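Local coordinates for putative type I restriction enzyme R protein (Bacteroides fragilis NCTC 9343, PDB 3EVY) that probably supplies the DNA-cleaving and ATP-hydrolysing activities of a type I restriction system, and is represented here by a piece of its C-terminal region, at residues Arg19-Ala24 against Asp73-Glu78; Ser29-Val34 against Arg47-Leu52; Lys11-Leu16 against Lys64-Phe69. One frame throughout, in Å; residues are numbered along the deposited sequence.

Contact 1. Residues Arg19-Ala24 against Asp73-Glu78; sequences RFNEMA and DLTIEE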
# COMPACT_ATOMS: atom_id res chain seq x y z
N ARG A 19 -8.49 5.75 6.34
CA ARG A 19 -7.10 5.59 6.69
C ARG A 19 -6.24 4.99 5.53
O ARG A 19 -5.11 5.42 5.29
CB ARG A 19 -6.91 4.65 7.88
CG ARG A 19 -7.00 5.31 9.24
CD ARG A 19 -7.19 4.28 10.40
NE ARG A 19 -5.97 3.48 10.55
CZ ARG A 19 -5.90 2.34 11.23
NH1 ARG A 19 -6.97 1.86 11.85
NH2 ARG A 19 -4.75 1.69 11.30
N PHE A 20 -6.73 3.93 4.89
CA PHE A 20 -5.90 3.26 3.82
C PHE A 20 -5.66 4.27 2.69
O PHE A 20 -4.54 4.38 2.16
CB PHE A 20 -6.60 2.03 3.20
CG PHE A 20 -5.76 1.41 2.10
CD1 PHE A 20 -4.74 0.54 2.40
CD2 PHE A 20 -5.86 1.87 0.80
CE1 PHE A 20 -3.90 0.07 1.41
CE2 PHE A 20 -5.03 1.37 -0.19
CZ PHE A 20 -4.07 0.49 0.11
N ASN A 21 -6.72 5.02 2.35
CA ASN A 21 -6.65 5.90 1.20
C ASN A 21 -5.73 7.11 1.44
O ASN A 21 -5.05 7.62 0.51
CB ASN A 21 -8.04 6.32 0.72
CG ASN A 21 -8.77 5.21 -0.00
OD1 ASN A 21 -8.16 4.19 -0.42
ND2 ASN A 21 -10.06 5.39 -0.20
N GLU A 22 -5.71 7.59 2.68
CA GLU A 22 -4.75 8.64 3.05
C GLU A 22 -3.33 8.14 3.03
O GLU A 22 -2.42 8.85 2.55
CB GLU A 22 -5.09 9.25 4.42
CG GLU A 22 -6.39 10.02 4.37
CD GLU A 22 -6.97 10.35 5.78
OE1 GLU A 22 -6.33 9.99 6.82
OE2 GLU A 22 -8.09 10.95 5.82
N MET A 23 -3.12 6.97 3.61
CA MET A 23 -1.82 6.28 3.57
C MET A 23 -1.38 6.07 2.12
O MET A 23 -0.23 6.30 1.80
CB MET A 23 -1.95 4.93 4.20
CG MET A 23 -0.69 4.25 4.68
SD MET A 23 -1.11 2.82 5.79
CE MET A 23 -2.34 3.83 6.81
N ALA A 24 -2.29 5.65 1.25
CA ALA A 24 -1.91 5.35 -0.14
C ALA A 24 -1.46 6.61 -0.91
O ALA A 24 -0.49 6.60 -1.66
CB ALA A 24 -3.10 4.69 -0.89
N ASP A 73 -13.15 0.56 -3.48
CA ASP A 73 -13.25 1.51 -2.40
C ASP A 73 -11.85 2.01 -2.11
O ASP A 73 -11.68 2.95 -1.37
CB ASP A 73 -13.76 0.82 -1.11
CG ASP A 73 -15.24 0.57 -1.12
OD1 ASP A 73 -15.94 1.19 -1.97
OD2 ASP A 73 -15.71 -0.24 -0.25
N LEU A 74 -10.83 1.34 -2.66
CA LEU A 74 -9.44 1.62 -2.35
C LEU A 74 -8.65 2.25 -3.52
O LEU A 74 -8.79 1.82 -4.67
CB LEU A 74 -8.71 0.31 -2.01
CG LEU A 74 -9.27 -0.53 -0.83
CD1 LEU A 74 -8.23 -1.56 -0.50
CD2 LEU A 74 -9.47 0.42 0.39
N THR A 75 -7.79 3.22 -3.18
CA THR A 75 -6.78 3.77 -4.09
C THR A 75 -5.81 2.61 -4.43
O THR A 75 -5.55 1.76 -3.57
CB THR A 75 -6.00 4.90 -3.39
OG1 THR A 75 -6.91 5.93 -3.00
CG2 THR A 75 -4.96 5.49 -4.27
N ILE A 76 -5.30 2.59 -5.66
CA ILE A 76 -4.38 1.57 -6.14
C ILE A 76 -5.11 0.33 -6.47
O ILE A 76 -5.73 -0.31 -5.58
CB ILE A 76 -3.19 1.23 -5.12
CG1 ILE A 76 -2.57 2.52 -4.57
CG2 ILE A 76 -2.07 0.43 -5.86
CD1 ILE A 76 -1.36 2.29 -3.58
N GLU A 77 -5.04 -0.06 -7.73
CA GLU A 77 -5.76 -1.24 -8.17
C GLU A 77 -5.08 -2.47 -7.56
O GLU A 77 -3.89 -2.43 -7.25
CB GLU A 77 -5.64 -1.32 -9.71
CG GLU A 77 -6.62 -0.40 -10.41
CD GLU A 77 -6.58 -0.57 -11.91
OE1 GLU A 77 -5.70 -1.31 -12.40
OE2 GLU A 77 -7.43 0.07 -12.61
N GLU A 78 -5.83 -3.58 -7.44
CA GLU A 78 -5.27 -4.85 -6.89
C GLU A 78 -4.01 -5.29 -7.58
O GLU A 78 -3.00 -5.58 -6.92
CB GLU A 78 -6.30 -5.97 -6.96
CG GLU A 78 -7.29 -5.91 -5.82
CD GLU A 78 -6.60 -6.01 -4.43
OE1 GLU A 78 -5.68 -6.83 -4.21
OE2 GLU A 78 -6.95 -5.21 -3.57
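N21, on helix 12-30, grips the backbone on both sides of L74 in a side-chain-to-backbone contact that fastens the loop between helices 43-63 and 78-91. Asparagine suits this place because one amide offers both a donor and an acceptor. Its ND2 donates to D73 O at 3.2 Å, with the carbonyl oxygen almost in the amide plane. Its OD1 accepts T75 N at 2.9 Å along a nearly straight N-H line (172°), although that donor stands above the carbonyl plane. T75 OG1 adds a weak bond to the same oxygen.

Apolar groups flank this polar pair. The small A24 lets the loop come close: its CB lies 3.8 Å from T75 CB and 4.0 Å from I76 CD1. One turn before A24, F20, its CG anti to the backbone N (chi1 178°), brings CD2 to 3.9 Å from L74 CD2. L74 CD1 lies over one ring face, toward the rim, while T75 O meets the edge of the F20 ring, 3.4 Å from F20 CE2. Beyond the loop, F20 reaches R60 of helix 43-63 and F81 of helix 78-91, and I76 touches both F81 and L28, so the contact lies where three helices converge.

Contact 2. Residues Ser29-Val34 against Arg47-Leu52; sequences SYFPTV and RRFVIL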
# COMPACT_ATOMS: atom_id res chain seq x y z
N SER A 29 2.93 9.59 -3.29
CA SER A 29 3.73 10.83 -3.47
C SER A 29 5.23 10.55 -3.27
O SER A 29 6.06 11.36 -3.68
CB SER A 29 3.24 11.94 -2.55
OG SER A 29 3.54 11.54 -1.23
N TYR A 30 5.57 9.42 -2.67
CA TYR A 30 6.96 9.01 -2.53
C TYR A 30 7.39 8.06 -3.63
O TYR A 30 8.53 8.15 -4.12
CB TYR A 30 7.20 8.24 -1.22
CG TYR A 30 7.38 9.09 0.03
CD1 TYR A 30 8.63 9.68 0.36
CD2 TYR A 30 6.30 9.29 0.91
CE1 TYR A 30 8.80 10.46 1.52
CE2 TYR A 30 6.45 10.05 2.07
CZ TYR A 30 7.70 10.63 2.38
OH TYR A 30 7.79 11.38 3.54
N PHE A 31 6.52 7.13 -4.02
CA PHE A 31 6.82 6.02 -4.98
C PHE A 31 5.73 6.00 -6.01
O PHE A 31 4.80 5.22 -5.90
CB PHE A 31 6.90 4.69 -4.25
CG PHE A 31 7.80 4.78 -3.00
CD1 PHE A 31 9.17 4.95 -3.13
CD2 PHE A 31 7.24 4.70 -1.73
CE1 PHE A 31 9.96 5.11 -1.98
CE2 PHE A 31 8.01 4.83 -0.58
CZ PHE A 31 9.37 5.03 -0.69
N PRO A 32 5.80 6.92 -6.96
CA PRO A 32 4.72 7.11 -7.91
C PRO A 32 4.44 5.92 -8.81
O PRO A 32 3.35 5.80 -9.28
CB PRO A 32 5.16 8.36 -8.70
CG PRO A 32 6.66 8.44 -8.52
CD PRO A 32 6.86 7.95 -7.09
N THR A 33 5.43 5.04 -9.06
CA THR A 33 5.27 3.92 -9.94
C THR A 33 6.04 2.71 -9.39
O THR A 33 6.82 2.81 -8.47
CB THR A 33 5.87 4.20 -11.36
OG1 THR A 33 7.27 4.50 -11.19
CG2 THR A 33 5.14 5.40 -12.03
N VAL A 34 5.82 1.56 -9.97
CA VAL A 34 6.54 0.35 -9.48
C VAL A 34 8.04 0.49 -9.79
O VAL A 34 8.88 0.23 -8.94
CB VAL A 34 5.91 -0.91 -10.00
CG1 VAL A 34 6.76 -2.19 -9.67
CG2 VAL A 34 4.46 -1.04 -9.42
N ARG A 47 14.46 1.09 3.14
CA ARG A 47 13.74 0.81 4.39
C ARG A 47 12.41 1.55 4.50
O ARG A 47 11.43 0.98 5.00
CB ARG A 47 14.58 1.07 5.62
CG ARG A 47 15.94 0.38 5.57
CD ARG A 47 15.80 -1.12 5.34
NE ARG A 47 15.80 -1.49 3.91
CZ ARG A 47 15.80 -2.75 3.45
NH1 ARG A 47 15.78 -3.78 4.30
NH2 ARG A 47 15.82 -2.99 2.15
N ARG A 48 12.39 2.80 4.05
CA ARG A 48 11.18 3.63 4.10
C ARG A 48 10.07 2.93 3.29
O ARG A 48 8.91 2.87 3.73
CB ARG A 48 11.49 5.02 3.55
CG ARG A 48 10.30 5.94 3.24
CD ARG A 48 10.84 7.37 3.34
NE ARG A 48 12.13 7.35 4.09
CZ ARG A 48 12.90 8.41 4.30
NH1 ARG A 48 12.50 9.60 3.80
NH2 ARG A 48 14.05 8.31 5.01
N PHE A 49 10.43 2.42 2.11
CA PHE A 49 9.48 1.81 1.25
C PHE A 49 8.93 0.54 1.89
O PHE A 49 7.71 0.39 2.02
CB PHE A 49 10.08 1.45 -0.09
CG PHE A 49 9.29 0.41 -0.81
CD1 PHE A 49 8.08 0.77 -1.44
CD2 PHE A 49 9.69 -0.91 -0.83
CE1 PHE A 49 7.32 -0.19 -2.06
CE2 PHE A 49 8.96 -1.83 -1.47
CZ PHE A 49 7.76 -1.49 -2.09
N VAL A 50 9.82 -0.36 2.29
CA VAL A 50 9.42 -1.56 3.04
C VAL A 50 8.47 -1.27 4.23
O VAL A 50 7.43 -1.90 4.36
CB VAL A 50 10.68 -2.31 3.52
CG1 VAL A 50 10.33 -3.47 4.47
CG2 VAL A 50 11.40 -2.81 2.34
N ILE A 51 8.80 -0.28 5.06
CA ILE A 51 7.99 0.04 6.23
C ILE A 51 6.64 0.61 5.84
O ILE A 51 5.60 0.19 6.36
CB ILE A 51 8.81 0.99 7.14
CG1 ILE A 51 9.92 0.17 7.80
CG2 ILE A 51 7.93 1.65 8.18
CD1 ILE A 51 11.15 0.99 8.36
N LEU A 52 6.62 1.50 4.85
CA LEU A 52 5.38 2.03 4.38
C LEU A 52 4.55 0.95 3.73
O LEU A 52 3.33 0.92 3.88
CB LEU A 52 5.56 3.20 3.36
CG LEU A 52 6.00 4.58 3.90
CD1 LEU A 52 5.82 5.71 2.87
CD2 LEU A 52 5.23 4.93 5.17
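F49 holds its CG anti to the backbone N (chi1 160°), whereas F31 has its CG beside the backbone N and anti to the carbonyl carbon (chi1 -49°); these settings bring the two CG atoms near each other, and the rings meet as a T-shaped, edge-to-face pair. The contact belongs to an antiparallel helical hairpin: the end of helix 12-30 and the turn after it pack on the early part of helix 43-63. The centroids are 5.5 Å apart and the planes stand at 83°, with the rim of F49 directed at the face of F31, its CD1 4.0 Å from F31 CD2. The same face receives a CH-pi contact from F49 CB, 4.2 Å from the centroid of the F31 ring. On the opposite face of F31 lies CB of its chain neighbour Y30, offset toward the rim.

Phenylalanine fits this buried place because a flat ring can be packed against on both its faces and its edge. R48 CG comes up to the edge of F31 at F31 CZ (4.1 Å), and L52 CD1 does so at F31 CE2 (4.2 Å). R48, F49 and L52 share one side of their helix, so all three reach the same ring. Further in, F31 and F49 both lean on V37 of helix 34-38 and on L40, and the F31 ring also meets that of F27.

Y30 lies nearer solvent, and the contact is apolar there too, with no hydrogen bond between the two segments. Its CD2 touches L52 CD1, the methyl that F31 also meets. Arginine is apt on this exposed border, where its aliphatic part can pack beside a ring while the guanidinium stays at the surface: R48 CD lies 4.1 Å from Y30 CE1.

Contact 3. Residues Lys11-Leu16 against Lys64-Phe69; sequences KPYEKL and KGYNEF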
# COMPACT_ATOMS: atom_id res chain seq x y z
N LYS A 11 -18.96 3.50 10.41
CA LYS A 11 -18.68 2.09 10.69
C LYS A 11 -17.20 1.73 10.56
O LYS A 11 -16.45 2.32 9.74
CB LYS A 11 -19.48 1.22 9.71
CG LYS A 11 -20.97 1.51 9.75
CD LYS A 11 -21.66 0.60 8.77
CE LYS A 11 -21.05 -0.81 8.88
NZ LYS A 11 -21.31 -1.60 7.65
N PRO A 12 -16.76 0.75 11.35
CA PRO A 12 -15.37 0.26 11.37
C PRO A 12 -14.73 0.16 9.96
O PRO A 12 -13.62 0.67 9.78
CB PRO A 12 -15.49 -1.12 12.03
CG PRO A 12 -16.62 -0.96 12.97
CD PRO A 12 -17.64 -0.11 12.16
N TYR A 13 -15.43 -0.46 9.00
CA TYR A 13 -14.92 -0.62 7.64
C TYR A 13 -14.59 0.68 6.91
O TYR A 13 -13.59 0.78 6.20
CB TYR A 13 -15.91 -1.39 6.79
CG TYR A 13 -15.50 -1.53 5.33
CD1 TYR A 13 -14.58 -2.49 4.91
CD2 TYR A 13 -16.06 -0.71 4.35
CE1 TYR A 13 -14.24 -2.62 3.58
CE2 TYR A 13 -15.67 -0.83 2.99
CZ TYR A 13 -14.78 -1.78 2.63
OH TYR A 13 -14.48 -1.91 1.28
N GLU A 14 -15.49 1.63 7.05
CA GLU A 14 -15.42 2.93 6.41
C GLU A 14 -14.27 3.70 6.98
O GLU A 14 -13.49 4.28 6.22
CB GLU A 14 -16.72 3.71 6.67
CG GLU A 14 -18.01 2.91 6.24
CD GLU A 14 -19.34 3.60 6.61
OE1 GLU A 14 -20.13 3.83 5.65
OE2 GLU A 14 -19.59 3.87 7.83
N LYS A 15 -14.13 3.66 8.32
CA LYS A 15 -12.95 4.23 9.02
C LYS A 15 -11.64 3.71 8.46
O LYS A 15 -10.73 4.50 8.19
CB LYS A 15 -12.98 3.95 10.54
CG LYS A 15 -13.66 5.04 11.40
CD LYS A 15 -13.76 4.64 12.89
CE LYS A 15 -14.73 3.48 13.11
NZ LYS A 15 -14.56 2.77 14.41
N LEU A 16 -11.48 2.39 8.36
CA LEU A 16 -10.23 1.83 7.87
C LEU A 16 -9.96 2.17 6.37
O LEU A 16 -8.80 2.25 5.95
CB LEU A 16 -10.19 0.31 8.08
CG LEU A 16 -10.29 -0.29 9.50
CD1 LEU A 16 -10.88 -1.80 9.48
CD2 LEU A 16 -8.91 -0.30 10.18
N LYS A 64 -10.00 -6.28 3.82
CA LYS A 64 -10.56 -7.46 3.13
C LYS A 64 -11.20 -8.40 4.13
O LYS A 64 -11.90 -9.36 3.75
CB LYS A 64 -9.47 -8.20 2.31
CG LYS A 64 -8.88 -7.36 1.19
CD LYS A 64 -7.84 -8.09 0.42
CE LYS A 64 -7.46 -7.27 -0.78
NZ LYS A 64 -6.43 -7.98 -1.55
N GLY A 65 -10.97 -8.16 5.41
CA GLY A 65 -11.59 -8.99 6.41
C GLY A 65 -13.02 -8.58 6.80
O GLY A 65 -13.56 -9.04 7.84
N TYR A 66 -13.63 -7.69 5.98
CA TYR A 66 -15.02 -7.27 6.16
C TYR A 66 -15.93 -7.77 5.03
O TYR A 66 -15.55 -7.77 3.83
CB TYR A 66 -15.18 -5.71 6.28
CG TYR A 66 -14.64 -5.19 7.60
CD1 TYR A 66 -13.30 -4.97 7.76
CD2 TYR A 66 -15.49 -5.03 8.72
CE1 TYR A 66 -12.79 -4.52 8.97
CE2 TYR A 66 -15.00 -4.60 9.94
CZ TYR A 66 -13.67 -4.33 10.06
OH TYR A 66 -13.16 -3.89 11.26
N ASN A 67 -17.15 -8.14 5.40
CA ASN A 67 -18.16 -8.63 4.44
C ASN A 67 -18.42 -7.60 3.33
O ASN A 67 -18.73 -7.97 2.17
CB ASN A 67 -19.49 -8.81 5.15
CG ASN A 67 -19.56 -10.13 5.94
OD1 ASN A 67 -19.02 -11.16 5.50
ND2 ASN A 67 -20.29 -10.10 7.06
N GLU A 68 -18.31 -6.32 3.68
CA GLU A 68 -18.64 -5.28 2.72
C GLU A 68 -17.46 -4.86 1.85
O GLU A 68 -17.58 -3.88 1.13
CB GLU A 68 -19.29 -4.07 3.39
CG GLU A 68 -18.47 -3.34 4.47
CD GLU A 68 -18.77 -3.83 5.90
OE1 GLU A 68 -18.63 -5.08 6.18
OE2 GLU A 68 -19.09 -2.96 6.78
N PHE A 69 -16.35 -5.61 1.91
CA PHE A 69 -15.12 -5.25 1.14
C PHE A 69 -15.37 -5.06 -0.37
O PHE A 69 -15.96 -5.91 -1.05
CB PHE A 69 -13.92 -6.21 1.38
CG PHE A 69 -12.75 -5.97 0.42
CD1 PHE A 69 -11.91 -4.89 0.56
CD2 PHE A 69 -12.58 -6.82 -0.71
CE1 PHE A 69 -10.83 -4.64 -0.38
CE2 PHE A 69 -11.54 -6.60 -1.64
CZ PHE A 69 -10.63 -5.52 -1.46
O HOH W 1 -17.69 -2.31 9.20
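Y13 wedges its ring into a notch between Y66 and E68, where the first turn of helix 12-30 meets a type I beta turn running from Y66 to F69. The two tyrosines form an offset edge-to-face pair with planes at 62°: the edge of Y13 turns toward the face of Y66, and Y13 CD1 presses on Y66 CB at 3.6 Å. A broad ring is the right filler here, because another part of it is roofed by E68, whose CG sits 3.8 Å from the Y13 centroid. With E68 CG between the backbone N and the carbonyl carbon (chi1 60°), this CG sits over the Y13 face, and the bend at chi2 turns CD back toward Y13 CB. At the far end of the wedge Y13 OH lies against F69 CA at 3.4 Å, and is hydrogen-bonded to D73 and to D70 N.

Two bumps on the helix hold Y66 in turn. L16 CD1 butts against Y66 CE1 at 3.4 Å, and P12 CB touches Y66 OH at 3.7 Å; proline is well suited to a first helical turn, where its missing N-H costs no helical bond. At the solvent side K11 NZ makes a salt bridge with E68 OE2, 2.7 Å away and above the carboxylate plane. A water completes the join, accepting from Y13 N and donating to E68 OE2, 2.9 Å from each.

Overall arrangement
All three contacts use helix 12-30, in the order 3, 1, 2 along it. Their partners follow differently: helix 43-63 for contact 2, then the loop before helix 78-91 for contacts 3 and 1. Contact 2 joins the segments closest in sequence, and the segments of contacts 1 and 3 alternate along the chain. Centres of contacts 1 and 3 lie about 13 Å apart, and the two touch through an E78-K64 salt bridge and L74-F69 packing; the centre of contact 2 is about 14 Å from that of contact 1 and about 24 Å from that of contact 3, opposite contact 3 across the chain's centre. One helix thus joins a mainly helical piece of the C-terminal region.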